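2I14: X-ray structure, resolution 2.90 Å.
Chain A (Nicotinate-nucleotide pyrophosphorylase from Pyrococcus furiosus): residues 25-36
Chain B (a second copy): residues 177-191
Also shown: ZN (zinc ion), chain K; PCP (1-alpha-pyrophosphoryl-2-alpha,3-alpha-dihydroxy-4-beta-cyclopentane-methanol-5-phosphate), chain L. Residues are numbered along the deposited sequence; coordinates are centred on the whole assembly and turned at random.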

# COMPACT_ATOMS: atom_id res chain seq x y z
N ASP A 25 -30.53 14.46 26.34
CA ASP A 25 -30.09 13.18 26.88
C ASP A 25 -30.49 13.20 28.37
O ASP A 25 -30.12 14.13 29.10
CB ASP A 25 -28.56 13.04 26.75
CG ASP A 25 -28.04 13.32 25.33
OD1 ASP A 25 -28.58 12.74 24.36
OD2 ASP A 25 -27.09 14.11 25.18
N VAL A 26 -31.23 12.19 28.81
CA VAL A 26 -31.68 12.14 30.20
C VAL A 26 -30.64 12.52 31.22
O VAL A 26 -30.93 13.31 32.12
CB VAL A 26 -32.20 10.76 30.63
CG1 VAL A 26 -33.51 10.47 29.93
CG2 VAL A 26 -31.15 9.69 30.34
N TYR A 27 -29.44 11.97 31.10
CA TYR A 27 -28.41 12.27 32.08
C TYR A 27 -28.13 13.77 32.28
O TYR A 27 -27.36 14.16 33.17
CB TYR A 27 -27.13 11.50 31.78
CG TYR A 27 -26.23 12.09 30.72
CD1 TYR A 27 -24.85 11.99 30.84
CD2 TYR A 27 -26.76 12.71 29.59
CE1 TYR A 27 -23.99 12.50 29.86
CE2 TYR A 27 -25.91 13.22 28.60
CZ TYR A 27 -24.53 13.11 28.75
OH TYR A 27 -23.68 13.57 27.78
N PHE A 28 -28.77 14.61 31.48
CA PHE A 28 -28.61 16.05 31.63
C PHE A 28 -29.72 16.55 32.57
O PHE A 28 -29.52 17.48 33.37
CB PHE A 28 -28.69 16.75 30.26
CG PHE A 28 -27.37 16.82 29.54
CD1 PHE A 28 -27.31 16.78 28.14
CD2 PHE A 28 -26.17 16.91 30.25
CE1 PHE A 28 -26.09 16.85 27.47
CE2 PHE A 28 -24.95 16.98 29.59
CZ PHE A 28 -24.90 16.94 28.19
N LEU A 29 -30.88 15.90 32.48
CA LEU A 29 -32.02 16.21 33.33
C LEU A 29 -31.62 15.85 34.75
O LEU A 29 -31.77 16.65 35.68
CB LEU A 29 -33.23 15.37 32.94
CG LEU A 29 -34.20 16.03 31.96
CD1 LEU A 29 -35.32 15.05 31.58
CD2 LEU A 29 -34.78 17.27 32.61
N ARG A 30 -31.09 14.64 34.89
CA ARG A 30 -30.65 14.14 36.18
C ARG A 30 -29.58 15.06 36.73
O ARG A 30 -29.45 15.20 37.95
CB ARG A 30 -30.14 12.71 36.04
CG ARG A 30 -31.26 11.77 35.67
CD ARG A 30 -30.80 10.38 35.33
NE ARG A 30 -31.93 9.55 34.91
CZ ARG A 30 -31.81 8.35 34.34
NH1 ARG A 30 -30.61 7.82 34.11
NH2 ARG A 30 -32.90 7.67 33.99
N THR A 31 -28.82 15.70 35.85
CA THR A 31 -27.79 16.63 36.30
C THR A 31 -28.44 17.89 36.88
O THR A 31 -27.92 18.49 37.82
CB THR A 31 -26.85 17.05 35.16
OG1 THR A 31 -26.04 15.93 34.81
CG2 THR A 31 -25.96 18.21 35.59
N LYS A 32 -29.57 18.28 36.32
CA LYS A 32 -30.26 19.45 36.84
C LYS A 32 -30.83 19.09 38.21
O LYS A 32 -30.80 19.92 39.12
CB LYS A 32 -31.37 19.92 35.90
CG LYS A 32 -31.75 21.37 36.13
CD LYS A 32 -32.47 22.01 34.94
CE LYS A 32 -33.98 21.86 35.02
NZ LYS A 32 -34.40 20.44 34.98
N LYS A 33 -31.32 17.86 38.36
CA LYS A 33 -31.87 17.40 39.63
C LYS A 33 -30.81 17.51 40.74
O LYS A 33 -30.98 18.27 41.69
CB LYS A 33 -32.32 15.93 39.54
CG LYS A 33 -33.46 15.68 38.57
CD LYS A 33 -34.80 16.16 39.12
CE LYS A 33 -35.92 16.04 38.08
NZ LYS A 33 -35.66 16.88 36.86
N ILE A 34 -29.72 16.75 40.60
CA ILE A 34 -28.65 16.77 41.59
C ILE A 34 -28.32 18.21 42.00
O ILE A 34 -28.30 18.55 43.19
CB ILE A 34 -27.33 16.15 41.03
CG1 ILE A 34 -27.61 14.77 40.43
CG2 ILE A 34 -26.28 16.07 42.15
CD1 ILE A 34 -28.00 13.71 41.43
N LEU A 35 -28.06 19.06 41.01
CA LEU A 35 -27.72 20.46 41.22
C LEU A 35 -28.80 21.28 41.89
O LEU A 35 -28.53 22.08 42.79
CB LEU A 35 -27.38 21.12 39.89
CG LEU A 35 -26.12 20.66 39.17
CD1 LEU A 35 -26.09 21.28 37.78
CD2 LEU A 35 -24.90 21.06 39.97
N GLU A 36 -30.03 21.11 41.43
CA GLU A 36 -31.18 21.84 41.96
C GLU A 36 -31.51 21.40 43.38
O GLU A 36 -31.56 22.23 44.30
CB GLU A 36 -32.38 21.64 41.04
CG GLU A 36 -33.11 22.91 40.67
CD GLU A 36 -33.92 22.78 39.38
OE1 GLU A 36 -33.30 22.69 38.30
OE2 GLU A 36 -35.17 22.76 39.46
N LYS B 177 -37.73 3.70 28.10
CA LYS B 177 -37.16 4.62 29.07
C LYS B 177 -35.77 5.07 28.61
O LYS B 177 -34.88 4.24 28.40
CB LYS B 177 -37.05 3.97 30.46
CG LYS B 177 -35.86 3.00 30.66
CD LYS B 177 -35.35 3.03 32.11
CE LYS B 177 -34.17 2.09 32.32
NZ LYS B 177 -34.54 0.66 32.07
N ALA B 178 -35.59 6.37 28.46
CA ALA B 178 -34.30 6.88 28.03
C ALA B 178 -33.28 6.69 29.15
O ALA B 178 -33.41 7.25 30.24
CB ALA B 178 -34.40 8.34 27.66
N VAL B 179 -32.26 5.88 28.89
CA VAL B 179 -31.24 5.63 29.88
C VAL B 179 -30.07 6.58 29.67
O VAL B 179 -30.02 7.32 28.69
CB VAL B 179 -30.76 4.18 29.79
CG1 VAL B 179 -30.13 3.93 28.42
CG2 VAL B 179 -29.79 3.87 30.93
N GLY B 180 -29.12 6.57 30.61
CA GLY B 180 -27.96 7.43 30.52
C GLY B 180 -27.04 7.23 31.71
O GLY B 180 -27.22 6.29 32.48
N THR B 181 -26.06 8.11 31.86
CA THR B 181 -25.12 8.00 32.97
C THR B 181 -24.83 9.37 33.59
O THR B 181 -25.76 10.06 34.01
CB THR B 181 -23.76 7.35 32.52
OG1 THR B 181 -23.00 8.29 31.76
CG2 THR B 181 -24.01 6.12 31.68
N MET B 182 -23.56 9.76 33.64
CA MET B 182 -23.14 11.04 34.22
C MET B 182 -22.36 11.91 33.27
O MET B 182 -21.51 11.43 32.52
CB MET B 182 -22.23 10.82 35.41
CG MET B 182 -22.82 10.14 36.61
SD MET B 182 -21.46 9.91 37.77
CE MET B 182 -20.86 11.62 37.93
N PRO B 183 -22.62 13.22 33.30
CA PRO B 183 -21.93 14.18 32.44
C PRO B 183 -20.67 14.66 33.12
O PRO B 183 -20.50 14.46 34.32
CB PRO B 183 -22.94 15.33 32.30
CG PRO B 183 -24.25 14.70 32.62
CD PRO B 183 -23.90 13.79 33.78
N HIS B 184 -19.79 15.28 32.36
CA HIS B 184 -18.55 15.80 32.90
C HIS B 184 -18.89 17.09 33.62
O HIS B 184 -18.21 17.49 34.56
CB HIS B 184 -17.57 16.09 31.78
CG HIS B 184 -16.63 14.96 31.52
ND1 HIS B 184 -15.53 14.72 32.30
CD2 HIS B 184 -16.66 13.99 30.58
CE1 HIS B 184 -14.91 13.63 31.86
NE2 HIS B 184 -15.58 13.17 30.82
N ALA B 185 -19.94 17.74 33.14
CA ALA B 185 -20.38 19.00 33.73
C ALA B 185 -20.76 18.79 35.18
O ALA B 185 -20.37 19.57 36.05
CB ALA B 185 -21.57 19.55 32.95
N LEU B 186 -21.51 17.73 35.46
CA LEU B 186 -21.92 17.47 36.83
C LEU B 186 -20.73 17.44 37.77
O LEU B 186 -20.65 18.21 38.73
CB LEU B 186 -22.68 16.14 36.92
CG LEU B 186 -23.07 15.70 38.33
CD1 LEU B 186 -24.32 14.84 38.26
CD2 LEU B 186 -21.92 14.95 38.99
N ILE B 187 -19.79 16.55 37.49
CA ILE B 187 -18.62 16.43 38.33
C ILE B 187 -17.81 17.71 38.43
O ILE B 187 -17.28 18.02 39.50
CB ILE B 187 -17.72 15.29 37.83
CG1 ILE B 187 -18.52 13.98 37.89
CG2 ILE B 187 -16.43 15.21 38.65
CD1 ILE B 187 -17.87 12.83 37.18
N ILE B 188 -17.71 18.47 37.34
CA ILE B 188 -16.93 19.71 37.36
C ILE B 188 -17.59 20.87 38.11
O ILE B 188 -16.91 21.63 38.80
CB ILE B 188 -16.56 20.19 35.94
CG1 ILE B 188 -15.66 19.16 35.25
CG2 ILE B 188 -15.85 21.53 36.01
CD1 ILE B 188 -15.18 19.60 33.88
N THR B 189 -18.91 21.03 37.99
CA THR B 189 -19.59 22.12 38.70
C THR B 189 -19.62 21.79 40.19
O THR B 189 -19.37 22.65 41.02
CB THR B 189 -21.06 22.36 38.20
OG1 THR B 189 -21.92 21.32 38.69
CG2 THR B 189 -21.12 22.38 36.68
N VAL B 190 -19.91 20.53 40.52
CA VAL B 190 -19.94 20.06 41.90
C VAL B 190 -18.55 20.22 42.51
O VAL B 190 -18.40 20.24 43.73
CB VAL B 190 -20.37 18.58 42.00
CG1 VAL B 190 -20.10 18.04 43.40
CG2 VAL B 190 -21.85 18.44 41.67
N GLY B 191 -17.53 20.31 41.65
CA GLY B 191 -16.16 20.51 42.11
C GLY B 191 -15.40 19.33 42.68
O GLY B 191 -14.22 19.48 43.03
ZN ZN K . -13.86 11.58 30.10
C1 PCP L . -19.79 11.74 24.23
C2 PCP L . -21.26 11.86 23.76
C3 PCP L . -21.86 10.45 24.01
C4 PCP L . -20.70 9.47 23.74
C5 PCP L . -19.52 10.27 24.18
CP PCP L . -20.58 8.96 22.26
O1 PCP L . -19.64 12.13 25.70
O2 PCP L . -21.96 12.86 24.50
O3 PCP L . -22.31 10.26 25.37
OP PCP L . -20.37 10.00 21.25
P PCP L . -19.41 9.80 19.96
O1P PCP L . -20.14 10.34 18.79
O2P PCP L . -19.15 8.34 19.83
O3P PCP L . -18.17 10.59 20.25
PA PCP L . -18.27 12.15 26.50
O1A PCP L . -17.32 13.02 25.70
O2A PCP L . -17.79 10.72 26.57
O3A PCP L . -18.68 12.77 27.88
PB PCP L . -19.67 13.86 28.39
O1B PCP L . -19.45 14.17 29.83
O2B PCP L . -21.05 13.42 28.27
O3B PCP L . -19.54 15.13 27.64

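Two stretches from two copies of a nicotinate-nucleotide pyrophosphorylase bury 648 Å² between them, yet not one hydrogen bond crosses from one to the other; instead, one hydrogen bond from each stretch reaches the same ligand. Tyr A27 OH donates to PCP O2B at 2.7 Å, and the backbone of the other copy does likewise, His B184 N reaching PCP O1B at 2.8 Å in a weak bond. One pyrophosphate end is thus held by both subunits, a worked example of a binding site assembled where two subunits meet, here along two stretches that pack without hydrogen bonds to each other. His B184 has a second role: its CA-to-CB bond points away from the chain A stretch, and its NE2 binds the zinc ion at 2.5 Å.

The backbone arrangement is simple. A helix of chain A lies beside a loop of chain B, residues 177–183, and then beside the short helix that follows it. The two helices run nearly parallel, 18° apart, with axes 10.0 Å from each other at closest approach. The chains are nearest at the loop and diverge along the helices: Tyr A27 CA lies 5.1 Å from Gly B180 CA, Thr A31 CA 6.0 Å from Leu B186 CA, and Leu A35 CA 7.8 Å from Val B190 CA.

The close approach at the loop depends on a missing side chain. A CB on Gly B180 would point toward chain A and sit 2.9 Å from Val A26 CG2, a clash, and 3.2 Å from Tyr A27 CB. With only hydrogens there, Val A26 can lie along the loop, its CG1 3.2 Å from Ala B178 CB and its CG2 3.1 Å from Val B179 O. Arg A30 also lies over this segment, but its NH2 remains 3.8 Å from Ala B178 O, a contact rather than a bond.

Pro B183, at the N-cap position of the chain B helix, is the hub of the packing. Its CG sits over one face of the Tyr A27 ring, 3.3 Å from Tyr A27 CD1, while its CB is 3.8 Å from Phe A28 CE2. Such a rigid, apolar ring suits an aromatic surface. The tyrosine therefore packs against chain B through its ring and binds the ligand through its hydroxyl. Thr A31 OG1 also touches the proline, 3.1 Å from Pro B183 CG, but its polarity is satisfied at home: it donates to Tyr A27 O, one turn back in its own helix, at 2.8 Å.

Farther along, the wider gap is filled by branched aliphatic side chains. Ile A34 CG1 meets Leu B186 CD1 at 3.9 Å. Leu A35 starts out sideways, but its end comes nearer, bringing CD2 within 3.3 Å of Thr B189 OG1 and 4.4 Å of Val B190 CG2. That threonine hydroxyl makes a weak hydrogen bond to Leu B186 O, so this hydroxyl, though it faces an apolar Leu A35 methyl, has a weak partner within its own helix.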